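Local coordinates for L544 (Acanthamoeba polyphaga mimivirus, PDB 4AMQ), which probably transfers nucleotides as a manganese-binding nucleotidyltransferase, possibly linked to transcription-coupled DNA repair, at residues I82-R85 against I86-I90. Residues are numbered along the deposited sequence; the frame is centred on the assembly and turned at random.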
loop_
_atom_site.group_PDB
_atom_site.type_symbol
_atom_site.label_atom_id
_atom_site.label_comp_id
_atom_site.label_asym_id
_atom_site.label_seq_id
_atom_site.Cartn_x
_atom_site.Cartn_y
_atom_site.Cartn_z
ATOM N N ILE A 82 -10.646 -23.302 3.279
ATOM C CA ILE A 82 -10.399 -21.878 3.071
ATOM C C ILE A 82 -10.244 -21.551 1.586
ATOM O O ILE A 82 -10.626 -20.473 1.137
ATOM C CB ILE A 82 -9.159 -21.381 3.848
ATOM C CG1 ILE A 82 -9.057 -19.855 3.779
ATOM C CG2 ILE A 82 -7.895 -22.019 3.303
ATOM C CD1 ILE A 82 -10.247 -19.126 4.367
ATOM N N TYR A 83 -9.687 -22.491 0.830
ATOM C CA TYR A 83 -9.485 -22.292 -0.598
ATOM C C TYR A 83 -10.814 -22.099 -1.314
ATOM O O TYR A 83 -10.987 -21.144 -2.070
ATOM C CB TYR A 83 -8.719 -23.468 -1.206
ATOM C CG TYR A 83 -8.685 -23.456 -2.716
ATOM C CD1 TYR A 83 -8.018 -22.453 -3.406
ATOM C CD2 TYR A 83 -9.318 -24.448 -3.451
ATOM C CE1 TYR A 83 -7.984 -22.436 -4.787
ATOM C CE2 TYR A 83 -9.289 -24.441 -4.836
ATOM C CZ TYR A 83 -8.620 -23.431 -5.498
ATOM O OH TYR A 83 -8.588 -23.418 -6.874
ATOM N N GLN A 84 -11.755 -23.002 -1.060
ATOM C CA GLN A 84 -13.052 -22.959 -1.723
ATOM C C GLN A 84 -13.834 -21.691 -1.377
ATOM O O GLN A 84 -14.605 -21.189 -2.197
ATOM C CB GLN A 84 -13.873 -24.209 -1.394
ATOM C CG GLN A 84 -15.245 -24.246 -2.056
ATOM C CD GLN A 84 -15.167 -24.190 -3.570
ATOM O OE1 GLN A 84 -14.264 -24.767 -4.181
ATOM N NE2 GLN A 84 -16.115 -23.488 -4.184
ATOM N N ARG A 85 -13.631 -21.172 -0.171
ATOM C CA ARG A 85 -14.270 -19.920 0.234
ATOM C C ARG A 85 -13.674 -18.716 -0.500
ATOM O O ARG A 85 -14.365 -17.733 -0.758
ATOM C CB ARG A 85 -14.174 -19.722 1.750
ATOM C CG ARG A 85 -14.617 -18.348 2.243
ATOM C CD ARG A 85 -16.057 -18.018 1.848
ATOM N NE ARG A 85 -16.478 -16.726 2.384
ATOM C CZ ARG A 85 -17.536 -16.042 1.957
ATOM N NH1 ARG A 85 -18.287 -16.525 0.978
ATOM N NH2 ARG A 85 -17.839 -14.872 2.507
ATOM N N ILE A 86 -12.389 -18.798 -0.830
ATOM C CA ILE A 86 -11.732 -17.743 -1.591
ATOM C C ILE A 86 -12.210 -17.792 -3.038
ATOM O O ILE A 86 -12.410 -16.757 -3.673
ATOM C CB ILE A 86 -10.195 -17.864 -1.536
ATOM C CG1 ILE A 86 -9.714 -17.826 -0.085
ATOM C CG2 ILE A 86 -9.540 -16.748 -2.331
ATOM C CD1 ILE A 86 -10.241 -16.642 0.702
ATOM N N VAL A 87 -12.400 -19.004 -3.546
ATOM C CA VAL A 87 -12.953 -19.195 -4.878
ATOM C C VAL A 87 -14.353 -18.598 -4.952
ATOM O O VAL A 87 -14.698 -17.926 -5.923
ATOM C CB VAL A 87 -12.987 -20.684 -5.267
ATOM C CG1 VAL A 87 -13.878 -20.905 -6.482
ATOM C CG2 VAL A 87 -11.578 -21.188 -5.533
ATOM N N ASP A 88 -15.154 -18.838 -3.918
ATOM C CA ASP A 88 -16.501 -18.280 -3.854
ATOM C C ASP A 88 -16.460 -16.755 -3.871
ATOM O O ASP A 88 -17.220 -16.114 -4.592
ATOM C CB ASP A 88 -17.237 -18.783 -2.611
ATOM C CG ASP A 88 -17.510 -20.277 -2.659
ATOM O OD1 ASP A 88 -17.014 -20.943 -3.592
ATOM O OD2 ASP A 88 -18.212 -20.788 -1.759
ATOM N N LEU A 89 -15.570 -16.175 -3.075
ATOM C CA LEU A 89 -15.401 -14.726 -3.060
ATOM C C LEU A 89 -15.049 -14.202 -4.449
ATOM O O LEU A 89 -15.669 -13.264 -4.946
ATOM C CB LEU A 89 -14.326 -14.314 -2.050
ATOM C CG LEU A 89 -14.771 -14.267 -0.587
ATOM C CD1 LEU A 89 -13.587 -14.012 0.331
ATOM C CD2 LEU A 89 -15.844 -13.202 -0.393
ATOM N N ILE A 90 -14.053 -14.816 -5.074
ATOM C CA ILE A 90 -13.613 -14.394 -6.395
ATOM C C ILE A 90 -14.757 -14.418 -7.408
ATOM O O ILE A 90 -14.978 -13.442 -8.115
ATOM C CB ILE A 90 -12.422 -15.239 -6.891
ATOM C CG1 ILE A 90 -11.211 -15.015 -5.978
ATOM C CG2 ILE A 90 -12.076 -14.892 -8.337
ATOM C CD1 ILE A 90 -9.976 -15.804 -6.376
HETATM O O HOH W 1 -18.832 -19.415 0.271
#
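Tyr83 turns its CG anti to the backbone N (chi1 170°), which swings the ring along the helix to Val87 one turn on. Arg85 starts the same way and then bends at chi2 (58°), and this carries the guanidinium to Leu89. Val87 meets the tyrosine ring over one face. Its CG2 methyl lies 4.0 Å from the centroid of the Tyr83 ring, a CH-pi contact offset toward the rim. The phenol OH of Tyr83 hydrogen-bonds to Val172 O, which helps fix the far end of the ring. Over the guanidinium of Arg85 sits a methyl of Leu89, with CD2 3.9 Å from NH2 of Arg85. Gln84 reaches along the helix to Asp88, four residues on. NE2 of Gln84 gives a weak hydrogen bond of 2.8 Å to OD1 of Asp88. The bond is well bent, and the amide and carboxylate planes stand 69° apart. The other carboxylate oxygen, OD2 of Asp88, accepts a hydrogen bond from a water. NH1 of Arg85 donates to the same water at 3.0 Å, so the two opposite charges are bridged and not paired directly. On the buried side, Ile82 CG1 and Ile86 CG1 are 4.4 Å apart. The backbone beneath is helical, with Val87 N bonded to Tyr83 O at 3.0 Å and Leu89 N to Arg85 O at the same length. Arg85 NE also bonds to Val44 O, tying the helix to a loop. Helix 82-93 packs against the mixed sheet of the nucleotidyltransferase domain, with Ile82 and Leu89 touching strand 196-204. Val87 and Ile90 rest on helix 169-174, while Ile82 and Tyr83 reach helix 187-192.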